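Local structure of RV1873 (Mycobacterium tuberculosis, 2JEK) at residues K11-A16 with Y57-L62; F40-L45 with E80-V85; R46-S51 with D135-A140; Q66-H71 with T110-A115; K104-M109 with A124-Y129. The protein is of unknown function, a conserved mycobacterial member of the DUF1810 family whose single chain is built from helices wound as a right-handed superhelix. All blocks are in the same frame, centred on the assembly; numbering follows the deposited sequence.

Interaction 1: residues K11-A16 with Y57-L62; sequences KRFVYA and YGISSL
The ring of Phe13, on helix 11-17, packs against Tyr57 and Ile59 of the loop that leads into helix 62-70. The two aromatic rings meet obliquely, planes 51° apart and centroids 5.9 Å apart, with Phe13 CE1 4.0 Å from Tyr57 CD1. Phe13 CZ rests 3.8 Å from Ile59 CD1, the two side chains crossing at about a right angle. One turn further on, Ala16 CB packs 3.7 Å from Tyr57 CE1. At the ring edge, Phe13 CE1 lies 3.3 Å from Tyr57 O. Farther out, Arg12 runs past Tyr57 in the opposite direction, its chain extended from CG to NE and its guanidinium laid over Phe13 CE2. Arg12 NH2 donates to Gly58 O at 2.8 Å, a bent bond (131°) that reaches the oxygen from above the carbonyl plane; Glu64 adds a salt bridge to the same nitrogen, and Arg56 O takes NE. At the far end a water joins Arg12 O to Tyr57 OH, 2.7 Å from the hydroxyl. This is helix-to-loop packing in an all-helical fold: an aromatic centre under an arginine that ties the interhelical loop to the N-terminal helix.

Interaction 2: residues F40-L45 with E80-V85; sequences FVFPQL and ECTGLV
Phe42, in the loop after helix 38-41, reaches Cys81, Thr82 and Val85 on helix 74-87, and its ring carries most of the contact. CB starts well short of the helix; chi1 (-74°) sets CG anti to the carbonyl carbon, and the ring beyond it meets residues 81, 82 and 85. CE1 comes 3.8 Å from Thr82 OG1, which lies at the ring edge, in its plane. That hydroxyl is hydrogen-bonded to Leu78 O one turn back in the helix. At the tip, CZ has three neighbours: Cys81 CB at 3.6 Å, Cys81 O at the ring edge 3.8 Å away, and Val85 CG2 at 4.1 Å. The sulfur of Cys81 stands further off, 5.5 Å from the ring centroid and 33° from the ring normal, an oblique sulfur-aromatic contact. It is also touched by Val41, the preceding residue at the end of helix 38-41, whose CG1 sits 3.9 Å from Cys81 SG. All five residues are buried. Leu105 and Ser108 of helix 101-115 also touch Phe42, while Leu125 of helix 120-129 packs on Thr82 and Val85. This is the core of an all-helical, right-handed superhelical fold, where an aromatic ring from an irregular segment packs among several helices.

Interaction 3: residues R46-S51 with D135-A140; sequences RGLGSS and DRRTVA
Leu48 and Arg137 mark the closest backbone approach, with CA atoms 7.5 Å apart, where the irregular loop 46-51 passes the first turn of helix 136-143. Gly47 precedes Leu48 with positive phi (104°), a conformation suited to glycine, and Asp135 is the helix N-cap. Leu48 splits its two methyls between helix residues. CD2 lies 3.6 Å from Arg137 CB and over the centre of one guanidinium face, while CD1 comes 3.3 Å from Thr138 OG1, these two side chains crossing at about a right angle. The Arg137 chain bends at chi3 (77°), which sets NE; beyond it, one guanidinium face lies against Leu48 CD2. From there NH1 donates to Leu48 O at 3.3 Å, in the carbonyl plane and on a lone pair; NH2 adds a weak bond to the same oxygen. Inside the helix turn, Asp135 OD2 accepts from Thr138 OG1 at 2.7 Å and from Thr138 N at 3.1 Å. The chemistry is therefore shared out: Asp135 caps the helix start, and Thr138 OG1 is committed to that carboxylate beside a leucine methyl. Arg137, an exposed residue, offers its flat face to the same leucine and its N-H groups to the leucine carbonyl, a long and probably modest polar link at the surface.

Interaction 4: residues Q66-H71 with T110-A115; sequences QAYLQH and TLFARA
Tyr68 and Phe112 are brought together by different first torsions: Tyr68 CG is anti to its backbone N (chi1 -172°), whereas Phe112 CG is anti to the carbonyl carbon. Their helices, 62-70 and 101-115, pack nearly perpendicular in this all-helical fold; the axes of the two short segments approach to 10.1 Å and cross at -83°. Phe112 CZ stands 3.8 Å above one face of the Tyr68 ring, offset toward the rim. The ring planes are inclined at 52°, an oblique aromatic pair, and Tyr68 CD2 is 3.9 Å from Phe112 CE1. Leu69 meets the adjoining part of the same phenyl ring: its CG lies 3.6 Å from Phe112 CD1, and its CD1 sits at the ring edge, in plane. That CD1 methyl also reaches Ala115 CB, 4.1 Å away, at the last turn of helix 101-115. Leu78 of helix 74-87 touches Tyr68, Leu69 and Phe112, so helix 74-87 also contributes to the cluster, and Phe13 meets Tyr68 edge-to-face. Further toward the outside, Gln66 passes its aliphatic chain beside Ala115, CG 4.0 Å from CB. The chain is extended beyond CG, and the amide at its end donates from NE2 to Ala115 O at 2.8 Å, with the acceptor in the amide plane.

Interaction 5: residues K104-M109 with A124-Y129; sequences KLCSSM and ALLAKY. With SO4 (sulfate ion), chain B.
Cys106 and Leu126 sit at the closest backbone approach, CA atoms 7.0 Å apart, where helices 101-115 and 120-129 run roughly antiparallel, the axes of the two short segments at 141° and 10.1 Å apart. Leu125 and Leu126 supply the interface from the second helix. Leu105 and Leu125 reach toward each other tip to tip, CD2 to CD2 at 3.8 Å. The other methyl of Leu125, CD1, lies 4.0 Å from Met109 SD, and the two side chains cross at about a right angle. Met109 is bent at chi2 (-61°) and again at chi3, so its chain turns rather than running straight out across the interface. Its CB stays in the contact, 3.8 Å from Leu126 CG. Leu126 CD2 also packs against this CB and against the sulfur of Cys106, 4.0 Å from SG. Thr82 of helix 74-87 touches Met109 as well, and Leu105 rests on Ile93.

Away from this interface, Lys128 stretches out fully, chi2 to chi4 all near 180°, with its CG over the centre of one Tyr129 ring face. Its NZ donates to sulfate O2 at 2.9 Å, with a weak second bond to O4. Asn86 O and Val88 O also accept from NZ, and Gln89 NE2 binds the sulfate. The ion probably comes from the crystallisation liquor. Chemically, then, the contact between segments 104-109 and 124-129 is apolar, made by carbon and sulfur atoms, whereas the lysine ammonium group, held by two backbone carbonyls, probably presents a positive charge that could favour a bound anion.

How the interactions relate
Along the chain, interactions 1 and 2 interleave, whereas interactions 4 and 5 are nested within the long loop closed by interaction 3. Interaction 2 lies about 3 Å from the centre of the chain, and the centres of the other four are about 9 to 16 Å from its own. Helix 101-115 serves both interaction 4 and interaction 5, through successive segments. Residues 40-51 thread between the sites: Ile59 bonds through its backbone to Gln44 and Arg46, linking interactions 1, 2 and 3, while Pro43 O meets Ser108 OG of interaction 5. Interactions 1 and 5, about 19 Å apart between centres, sit on opposite sides of the chain's centre. Together they join helices far apart in sequence within one compact all-helical chain.

Interaction 1: residues K11-A16 with Y57-L62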
# COMPACT_ATOMS: atom_id res chain seq x y z
N LYS A 11 9.25 -8.33 9.68
CA LYS A 11 8.38 -9.09 10.56
C LYS A 11 7.30 -8.22 11.22
O LYS A 11 6.21 -8.71 11.52
CB LYS A 11 9.18 -9.91 11.58
CG LYS A 11 9.82 -9.11 12.70
CD LYS A 11 10.48 -10.02 13.73
CE LYS A 11 11.29 -9.23 14.74
NZ LYS A 11 10.46 -8.39 15.64
N ARG A 12 7.58 -6.93 11.42
CA ARG A 12 6.59 -6.04 12.01
C ARG A 12 5.30 -6.04 11.19
O ARG A 12 4.20 -5.99 11.75
CB ARG A 12 7.15 -4.62 12.21
CG ARG A 12 7.23 -3.70 10.98
CD ARG A 12 8.01 -2.45 11.36
NE ARG A 12 8.09 -1.42 10.33
CZ ARG A 12 8.91 -1.47 9.27
NH1 ARG A 12 9.68 -2.52 9.07
NH2 ARG A 12 8.94 -0.47 8.39
N PHE A 13 5.43 -6.14 9.87
CA PHE A 13 4.25 -6.17 9.01
C PHE A 13 3.54 -7.52 9.09
O PHE A 13 2.32 -7.58 9.16
CB PHE A 13 4.60 -5.85 7.56
CG PHE A 13 5.11 -4.45 7.34
CD1 PHE A 13 4.24 -3.37 7.31
CD2 PHE A 13 6.47 -4.23 7.11
CE1 PHE A 13 4.72 -2.09 7.10
CE2 PHE A 13 6.96 -2.95 6.89
CZ PHE A 13 6.08 -1.88 6.87
N VAL A 14 4.32 -8.60 9.12
CA VAL A 14 3.73 -9.93 9.21
C VAL A 14 2.88 -10.05 10.48
O VAL A 14 1.76 -10.52 10.41
CB VAL A 14 4.82 -11.04 9.19
CG1 VAL A 14 4.20 -12.42 9.44
CG2 VAL A 14 5.58 -11.03 7.86
N TYR A 15 3.41 -9.59 11.61
CA TYR A 15 2.70 -9.74 12.87
C TYR A 15 1.53 -8.78 13.01
O TYR A 15 0.55 -9.12 13.66
CB TYR A 15 3.67 -9.60 14.06
CG TYR A 15 4.85 -10.55 14.04
CD1 TYR A 15 4.71 -11.87 13.63
CD2 TYR A 15 6.10 -10.12 14.45
CE1 TYR A 15 5.80 -12.74 13.61
CE2 TYR A 15 7.20 -10.99 14.46
CZ TYR A 15 7.03 -12.29 14.04
OH TYR A 15 8.09 -13.15 14.03
N ALA A 16 1.63 -7.58 12.44
CA ALA A 16 0.50 -6.64 12.43
C ALA A 16 -0.63 -7.18 11.57
O ALA A 16 -1.81 -7.05 11.91
CB ALA A 16 0.94 -5.26 11.91
N TYR A 57 5.06 1.88 10.92
CA TYR A 57 4.78 1.06 9.74
C TYR A 57 5.19 1.72 8.43
O TYR A 57 4.95 1.18 7.35
CB TYR A 57 3.31 0.60 9.73
CG TYR A 57 3.05 -0.34 10.89
CD1 TYR A 57 3.65 -1.60 10.92
CD2 TYR A 57 2.22 0.04 11.95
CE1 TYR A 57 3.45 -2.48 12.00
CE2 TYR A 57 2.00 -0.83 13.03
CZ TYR A 57 2.62 -2.08 13.03
OH TYR A 57 2.41 -2.95 14.08
N GLY A 58 5.82 2.89 8.56
CA GLY A 58 6.37 3.58 7.40
C GLY A 58 7.54 2.80 6.82
O GLY A 58 8.31 2.15 7.54
N ILE A 59 7.65 2.84 5.49
CA ILE A 59 8.76 2.20 4.77
C ILE A 59 9.93 3.17 4.76
O ILE A 59 9.75 4.34 4.42
CB ILE A 59 8.32 1.84 3.33
CG1 ILE A 59 7.17 0.82 3.36
CG2 ILE A 59 9.50 1.35 2.46
CD1 ILE A 59 7.60 -0.61 3.68
N SER A 60 11.11 2.69 5.15
CA SER A 60 12.25 3.59 5.37
C SER A 60 12.87 4.13 4.08
O SER A 60 13.41 5.24 4.05
CB SER A 60 13.34 2.90 6.20
OG SER A 60 13.88 1.79 5.51
N SER A 61 12.79 3.34 3.01
CA SER A 61 13.56 3.61 1.80
C SER A 61 13.03 2.79 0.64
O SER A 61 12.28 1.83 0.84
CB SER A 61 15.03 3.25 2.04
OG SER A 61 15.16 1.84 2.22
N LEU A 62 13.46 3.12 -0.58
CA LEU A 62 13.12 2.27 -1.72
C LEU A 62 13.64 0.82 -1.52
O LEU A 62 12.98 -0.13 -1.92
CB LEU A 62 13.61 2.85 -3.05
CG LEU A 62 12.91 2.25 -4.28
CD1 LEU A 62 11.46 2.74 -4.37
CD2 LEU A 62 13.67 2.54 -5.57
O HOH W 1 4.05 -5.04 14.38

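Interaction 2: residues F40-L45 with E80-V85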
# COMPACT_ATOMS: atom_id res chain seq x y z
N PHE A 40 -0.26 -0.95 7.56
CA PHE A 40 0.54 -2.16 7.44
C PHE A 40 0.01 -3.15 6.39
O PHE A 40 0.52 -4.25 6.26
CB PHE A 40 0.77 -2.81 8.81
CG PHE A 40 -0.48 -3.05 9.60
CD1 PHE A 40 -1.33 -4.12 9.30
CD2 PHE A 40 -0.82 -2.20 10.66
CE1 PHE A 40 -2.48 -4.34 10.04
CE2 PHE A 40 -1.97 -2.43 11.42
CZ PHE A 40 -2.80 -3.50 11.09
N VAL A 41 -1.01 -2.71 5.63
CA VAL A 41 -1.54 -3.47 4.48
C VAL A 41 -1.13 -2.79 3.15
O VAL A 41 -0.74 -3.48 2.20
CB VAL A 41 -3.09 -3.61 4.56
CG1 VAL A 41 -3.68 -4.19 3.27
CG2 VAL A 41 -3.46 -4.49 5.75
N PHE A 42 -1.21 -1.46 3.10
CA PHE A 42 -0.76 -0.69 1.94
C PHE A 42 0.28 0.29 2.44
O PHE A 42 -0.00 1.48 2.64
CB PHE A 42 -1.95 0.04 1.29
CG PHE A 42 -2.87 -0.85 0.52
CD1 PHE A 42 -2.47 -1.43 -0.68
CD2 PHE A 42 -4.15 -1.10 0.99
CE1 PHE A 42 -3.33 -2.24 -1.41
CE2 PHE A 42 -5.03 -1.91 0.25
CZ PHE A 42 -4.62 -2.48 -0.94
N PRO A 43 1.51 -0.20 2.67
CA PRO A 43 2.49 0.66 3.32
C PRO A 43 2.93 1.83 2.46
O PRO A 43 2.96 1.74 1.23
CB PRO A 43 3.67 -0.29 3.58
CG PRO A 43 3.05 -1.68 3.55
CD PRO A 43 2.05 -1.55 2.44
N GLN A 44 3.29 2.92 3.13
CA GLN A 44 3.77 4.12 2.46
C GLN A 44 5.09 4.56 3.09
O GLN A 44 5.47 4.08 4.16
CB GLN A 44 2.73 5.25 2.57
CG GLN A 44 2.54 5.77 4.00
CD GLN A 44 1.51 6.86 4.10
OE1 GLN A 44 1.59 7.72 4.97
NE2 GLN A 44 0.54 6.83 3.21
N LEU A 45 5.79 5.48 2.43
CA LEU A 45 7.06 5.95 2.95
C LEU A 45 6.93 6.60 4.31
O LEU A 45 6.00 7.36 4.57
CB LEU A 45 7.73 6.95 2.01
CG LEU A 45 8.46 6.38 0.79
CD1 LEU A 45 9.03 7.53 -0.04
CD2 LEU A 45 9.56 5.42 1.19
N GLU A 80 -2.06 -9.32 -3.94
CA GLU A 80 -3.44 -9.77 -3.73
C GLU A 80 -4.36 -8.60 -3.41
O GLU A 80 -5.43 -8.46 -4.01
CB GLU A 80 -3.51 -10.81 -2.60
CG GLU A 80 -4.92 -11.04 -2.05
CD GLU A 80 -5.00 -12.21 -1.09
OE1 GLU A 80 -4.10 -12.34 -0.24
OE2 GLU A 80 -5.99 -12.97 -1.19
N CYS A 81 -3.92 -7.74 -2.49
CA CYS A 81 -4.76 -6.64 -2.03
C CYS A 81 -4.95 -5.62 -3.13
O CYS A 81 -6.03 -5.08 -3.30
CB CYS A 81 -4.16 -6.01 -0.78
SG CYS A 81 -4.29 -7.06 0.68
N THR A 82 -3.88 -5.33 -3.87
CA THR A 82 -3.96 -4.42 -5.01
C THR A 82 -4.93 -4.96 -6.07
O THR A 82 -5.78 -4.22 -6.57
CB THR A 82 -2.56 -4.21 -5.61
OG1 THR A 82 -1.71 -3.66 -4.60
CG2 THR A 82 -2.58 -3.28 -6.83
N GLY A 83 -4.80 -6.25 -6.37
CA GLY A 83 -5.66 -6.91 -7.36
C GLY A 83 -7.13 -6.89 -6.99
O GLY A 83 -8.01 -6.66 -7.85
N LEU A 84 -7.42 -7.10 -5.70
CA LEU A 84 -8.80 -7.02 -5.21
C LEU A 84 -9.41 -5.64 -5.42
O LEU A 84 -10.57 -5.52 -5.84
CB LEU A 84 -8.88 -7.42 -3.72
CG LEU A 84 -8.62 -8.90 -3.44
CD1 LEU A 84 -8.49 -9.13 -1.93
CD2 LEU A 84 -9.73 -9.76 -4.05
N VAL A 85 -8.62 -4.60 -5.16
CA VAL A 85 -9.10 -3.24 -5.38
C VAL A 85 -9.33 -3.00 -6.88
O VAL A 85 -10.36 -2.43 -7.27
CB VAL A 85 -8.12 -2.18 -4.80
CG1 VAL A 85 -8.59 -0.76 -5.14
CG2 VAL A 85 -8.00 -2.33 -3.28

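Interaction 3: residues R46-S51 with D135-A140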
# COMPACT_ATOMS: atom_id res chain seq x y z
N ARG A 46 7.89 6.30 5.17
CA ARG A 46 8.00 6.95 6.46
C ARG A 46 8.24 8.44 6.19
O ARG A 46 8.94 8.79 5.23
CB ARG A 46 9.16 6.34 7.24
CG ARG A 46 9.40 6.97 8.60
CD ARG A 46 10.38 6.13 9.40
NE ARG A 46 9.79 4.86 9.84
CZ ARG A 46 10.45 3.71 9.91
NH1 ARG A 46 11.74 3.65 9.55
NH2 ARG A 46 9.84 2.61 10.33
N GLY A 47 7.64 9.30 7.00
CA GLY A 47 7.82 10.73 6.81
C GLY A 47 6.59 11.36 6.18
O GLY A 47 6.40 12.57 6.25
N LEU A 48 5.75 10.54 5.56
CA LEU A 48 4.48 11.05 5.02
C LEU A 48 3.40 11.27 6.08
O LEU A 48 2.64 12.23 5.99
CB LEU A 48 3.95 10.13 3.91
CG LEU A 48 4.83 10.05 2.66
CD1 LEU A 48 4.26 9.00 1.72
CD2 LEU A 48 4.91 11.42 1.96
N GLY A 49 3.31 10.37 7.05
CA GLY A 49 2.39 10.52 8.17
C GLY A 49 3.22 10.71 9.43
O GLY A 49 4.37 10.28 9.48
N SER A 50 2.65 11.35 10.44
CA SER A 50 3.43 11.66 11.63
C SER A 50 2.99 10.94 12.90
O SER A 50 3.69 11.02 13.91
CB SER A 50 3.49 13.18 11.86
OG SER A 50 2.21 13.71 12.08
N SER A 51 1.86 10.24 12.86
CA SER A 51 1.40 9.48 14.03
C SER A 51 2.37 8.33 14.32
O SER A 51 3.00 7.81 13.39
CB SER A 51 -0.01 8.94 13.81
OG SER A 51 0.01 7.90 12.85
N ASP A 135 1.50 10.08 -6.13
CA ASP A 135 1.63 10.87 -4.92
C ASP A 135 2.86 11.75 -5.03
O ASP A 135 3.98 11.27 -5.06
CB ASP A 135 1.74 9.95 -3.71
CG ASP A 135 1.71 10.71 -2.42
OD1 ASP A 135 0.67 11.35 -2.15
OD2 ASP A 135 2.70 10.67 -1.68
N ARG A 136 2.60 13.05 -5.09
CA ARG A 136 3.62 14.07 -5.26
C ARG A 136 4.75 13.98 -4.23
O ARG A 136 5.92 14.01 -4.59
CB ARG A 136 2.94 15.44 -5.16
CG ARG A 136 3.90 16.61 -5.30
CD ARG A 136 3.15 17.94 -5.29
NE ARG A 136 2.03 17.98 -6.22
CZ ARG A 136 2.13 17.96 -7.55
NH1 ARG A 136 3.31 17.89 -8.16
NH2 ARG A 136 1.02 18.00 -8.29
N ARG A 137 4.37 13.84 -2.97
CA ARG A 137 5.33 13.82 -1.88
C ARG A 137 6.20 12.56 -1.93
O ARG A 137 7.39 12.61 -1.63
CB ARG A 137 4.61 13.95 -0.54
CG ARG A 137 3.95 15.34 -0.33
CD ARG A 137 3.02 15.33 0.86
NE ARG A 137 3.74 15.40 2.13
CZ ARG A 137 3.38 14.77 3.25
NH1 ARG A 137 2.29 14.00 3.27
NH2 ARG A 137 4.11 14.91 4.34
N THR A 138 5.62 11.43 -2.34
CA THR A 138 6.39 10.19 -2.48
C THR A 138 7.43 10.30 -3.59
O THR A 138 8.59 9.90 -3.43
CB THR A 138 5.45 8.99 -2.74
OG1 THR A 138 4.62 8.77 -1.59
CG2 THR A 138 6.26 7.72 -2.99
N VAL A 139 7.02 10.81 -4.75
CA VAL A 139 7.96 10.97 -5.87
C VAL A 139 9.13 11.87 -5.46
O VAL A 139 10.29 11.56 -5.77
CB VAL A 139 7.25 11.51 -7.15
CG1 VAL A 139 8.27 11.76 -8.28
CG2 VAL A 139 6.17 10.54 -7.62
N ALA A 140 8.83 12.93 -4.72
CA ALA A 140 9.87 13.85 -4.26
C ALA A 140 10.85 13.16 -3.30
O ALA A 140 12.07 13.29 -3.47
CB ALA A 140 9.26 15.08 -3.61

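Interaction 4: residues Q66-H71 with T110-A115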
# COMPACT_ATOMS: atom_id res chain seq x y z
N GLN A 66 11.63 -2.67 -1.77
CA GLN A 66 12.05 -3.80 -2.61
C GLN A 66 12.14 -5.10 -1.81
O GLN A 66 11.69 -6.15 -2.27
CB GLN A 66 13.38 -3.48 -3.29
CG GLN A 66 13.22 -2.37 -4.31
CD GLN A 66 14.49 -1.95 -4.99
OE1 GLN A 66 15.59 -2.11 -4.45
NE2 GLN A 66 14.36 -1.38 -6.19
N ALA A 67 12.68 -5.00 -0.60
CA ALA A 67 12.71 -6.16 0.30
C ALA A 67 11.29 -6.64 0.66
O ALA A 67 11.03 -7.84 0.77
CB ALA A 67 13.49 -5.83 1.55
N TYR A 68 10.38 -5.69 0.83
CA TYR A 68 8.99 -5.99 1.15
C TYR A 68 8.37 -6.83 0.03
O TYR A 68 7.72 -7.86 0.27
CB TYR A 68 8.25 -4.67 1.36
CG TYR A 68 6.83 -4.79 1.90
CD1 TYR A 68 6.54 -4.46 3.23
CD2 TYR A 68 5.80 -5.23 1.08
CE1 TYR A 68 5.25 -4.56 3.71
CE2 TYR A 68 4.50 -5.34 1.56
CZ TYR A 68 4.25 -5.01 2.88
OH TYR A 68 2.98 -5.10 3.41
N LEU A 69 8.60 -6.40 -1.20
CA LEU A 69 8.10 -7.12 -2.36
C LEU A 69 8.70 -8.51 -2.52
O LEU A 69 8.03 -9.42 -2.99
CB LEU A 69 8.34 -6.31 -3.64
CG LEU A 69 7.49 -5.05 -3.78
CD1 LEU A 69 7.96 -4.32 -5.02
CD2 LEU A 69 6.02 -5.39 -3.89
N GLN A 70 9.96 -8.67 -2.13
CA GLN A 70 10.64 -9.96 -2.23
C GLN A 70 10.14 -10.95 -1.18
O GLN A 70 10.25 -12.17 -1.36
CB GLN A 70 12.14 -9.81 -2.03
CG GLN A 70 12.88 -9.15 -3.17
CD GLN A 70 14.35 -8.92 -2.84
OE1 GLN A 70 14.69 -8.39 -1.77
NE2 GLN A 70 15.23 -9.33 -3.75
N HIS A 71 9.60 -10.42 -0.08
CA HIS A 71 9.15 -11.25 1.03
C HIS A 71 8.03 -12.16 0.55
O HIS A 71 7.05 -11.69 -0.03
CB HIS A 71 8.68 -10.37 2.19
CG HIS A 71 8.45 -11.11 3.47
ND1 HIS A 71 7.35 -11.91 3.68
CD2 HIS A 71 9.18 -11.17 4.61
CE1 HIS A 71 7.42 -12.44 4.89
NE2 HIS A 71 8.52 -12.00 5.48
N THR A 110 2.30 4.46 -5.45
CA THR A 110 3.37 5.27 -6.04
C THR A 110 4.72 4.70 -5.62
O THR A 110 5.60 4.50 -6.46
CB THR A 110 3.24 6.74 -5.61
OG1 THR A 110 2.00 7.26 -6.10
CG2 THR A 110 4.39 7.58 -6.16
N LEU A 111 4.87 4.41 -4.33
CA LEU A 111 6.10 3.82 -3.81
C LEU A 111 6.42 2.48 -4.47
O LEU A 111 7.53 2.28 -4.99
CB LEU A 111 5.98 3.64 -2.30
CG LEU A 111 7.09 2.82 -1.61
CD1 LEU A 111 8.45 3.47 -1.80
CD2 LEU A 111 6.78 2.63 -0.13
N PHE A 112 5.47 1.55 -4.45
CA PHE A 112 5.76 0.21 -4.94
C PHE A 112 5.90 0.17 -6.46
O PHE A 112 6.69 -0.61 -6.99
CB PHE A 112 4.77 -0.80 -4.35
CG PHE A 112 5.04 -1.08 -2.91
CD1 PHE A 112 6.09 -1.92 -2.54
CD2 PHE A 112 4.29 -0.46 -1.90
CE1 PHE A 112 6.38 -2.17 -1.21
CE2 PHE A 112 4.59 -0.70 -0.56
CZ PHE A 112 5.63 -1.56 -0.20
N ALA A 113 5.21 1.07 -7.15
CA ALA A 113 5.43 1.21 -8.59
C ALA A 113 6.85 1.65 -8.94
O ALA A 113 7.37 1.29 -10.00
CB ALA A 113 4.40 2.15 -9.20
N ARG A 114 7.47 2.44 -8.06
CA ARG A 114 8.84 2.91 -8.27
C ARG A 114 9.86 1.88 -7.80
O ARG A 114 11.03 1.92 -8.20
CB ARG A 114 9.07 4.25 -7.57
CG ARG A 114 8.24 5.42 -8.09
CD ARG A 114 8.76 6.02 -9.39
NE ARG A 114 7.94 7.15 -9.82
CZ ARG A 114 8.35 8.12 -10.64
NH1 ARG A 114 9.58 8.11 -11.13
NH2 ARG A 114 7.52 9.10 -10.96
N ALA A 115 9.41 0.94 -6.98
CA ALA A 115 10.31 -0.06 -6.39
C ALA A 115 10.68 -1.17 -7.36
O ALA A 115 11.75 -1.79 -7.24
CB ALA A 115 9.69 -0.63 -5.11

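Interaction 5: residues K104-M109 with A124-Y129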
# COMPACT_ATOMS: atom_id res chain seq x y z
N LYS A 104 -3.48 7.61 1.28
CA LYS A 104 -2.55 6.57 1.72
C LYS A 104 -2.35 5.53 0.62
O LYS A 104 -1.21 5.11 0.36
CB LYS A 104 -3.05 5.91 3.00
CG LYS A 104 -2.88 6.79 4.24
CD LYS A 104 -3.18 5.99 5.52
CE LYS A 104 -3.00 6.83 6.78
NZ LYS A 104 -1.59 7.23 6.98
N LEU A 105 -3.43 5.12 -0.04
CA LEU A 105 -3.33 4.13 -1.10
C LEU A 105 -2.54 4.68 -2.26
O LEU A 105 -1.66 4.00 -2.81
CB LEU A 105 -4.71 3.70 -1.56
CG LEU A 105 -4.73 2.62 -2.65
CD1 LEU A 105 -4.03 1.35 -2.21
CD2 LEU A 105 -6.15 2.31 -3.04
N CYS A 106 -2.83 5.91 -2.65
CA CYS A 106 -2.05 6.53 -3.72
C CYS A 106 -0.55 6.52 -3.38
O CYS A 106 0.28 6.17 -4.23
CB CYS A 106 -2.55 7.95 -3.97
SG CYS A 106 -1.73 8.73 -5.35
N SER A 107 -0.20 6.91 -2.16
CA SER A 107 1.19 6.92 -1.73
C SER A 107 1.81 5.53 -1.78
O SER A 107 2.96 5.37 -2.19
CB SER A 107 1.31 7.49 -0.32
OG SER A 107 0.80 8.82 -0.28
N SER A 108 1.05 4.53 -1.34
CA SER A 108 1.54 3.15 -1.35
C SER A 108 1.79 2.67 -2.79
O SER A 108 2.85 2.13 -3.10
CB SER A 108 0.54 2.23 -0.64
OG SER A 108 1.03 0.90 -0.57
N MET A 109 0.82 2.88 -3.67
CA MET A 109 0.99 2.44 -5.06
C MET A 109 2.14 3.17 -5.75
O MET A 109 2.88 2.58 -6.53
CB MET A 109 -0.32 2.63 -5.85
CG MET A 109 -1.51 1.80 -5.34
SD MET A 109 -1.22 0.01 -5.41
CE MET A 109 -0.59 -0.36 -3.77
N ALA A 124 -1.71 0.00 -12.72
CA ALA A 124 -3.10 -0.17 -13.14
C ALA A 124 -4.06 0.48 -12.14
O ALA A 124 -5.06 1.09 -12.53
CB ALA A 124 -3.45 -1.64 -13.33
N LEU A 125 -3.76 0.34 -10.84
CA LEU A 125 -4.63 0.93 -9.82
C LEU A 125 -4.58 2.46 -9.94
O LEU A 125 -5.63 3.13 -9.93
CB LEU A 125 -4.24 0.45 -8.41
CG LEU A 125 -5.31 0.62 -7.32
CD1 LEU A 125 -5.07 -0.39 -6.21
CD2 LEU A 125 -5.33 2.04 -6.75
N LEU A 126 -3.39 3.02 -10.09
CA LEU A 126 -3.25 4.47 -10.28
C LEU A 126 -3.98 4.95 -11.53
O LEU A 126 -4.63 6.01 -11.53
CB LEU A 126 -1.78 4.89 -10.31
CG LEU A 126 -1.03 4.72 -8.98
CD1 LEU A 126 0.47 4.92 -9.13
CD2 LEU A 126 -1.57 5.65 -7.88
N ALA A 127 -3.90 4.16 -12.60
CA ALA A 127 -4.55 4.51 -13.87
C ALA A 127 -6.07 4.49 -13.72
O ALA A 127 -6.77 5.38 -14.21
CB ALA A 127 -4.11 3.56 -14.98
N LYS A 128 -6.59 3.48 -13.03
CA LYS A 128 -8.03 3.29 -12.93
C LYS A 128 -8.68 4.30 -11.99
O LYS A 128 -9.77 4.83 -12.26
CB LYS A 128 -8.36 1.87 -12.45
CG LYS A 128 -9.86 1.63 -12.28
CD LYS A 128 -10.18 0.16 -12.11
CE LYS A 128 -11.65 -0.05 -11.76
NZ LYS A 128 -12.00 -1.49 -11.72
N TYR A 129 -8.00 4.57 -10.88
CA TYR A 129 -8.62 5.29 -9.77
C TYR A 129 -8.09 6.69 -9.50
O TYR A 129 -8.76 7.46 -8.79
CB TYR A 129 -8.47 4.47 -8.49
CG TYR A 129 -9.30 3.24 -8.46
CD1 TYR A 129 -10.69 3.32 -8.27
CD2 TYR A 129 -8.71 1.97 -8.56
CE1 TYR A 129 -11.46 2.18 -8.22
CE2 TYR A 129 -9.48 0.82 -8.50
CZ TYR A 129 -10.86 0.93 -8.33
OH TYR A 129 -11.61 -0.21 -8.26
S SO4 B . -11.71 -2.94 -14.99
O1 SO4 B . -12.45 -3.51 -16.12
O2 SO4 B . -12.34 -1.70 -14.56
O3 SO4 B . -10.32 -2.72 -15.35
O4 SO4 B . -11.79 -3.90 -13.88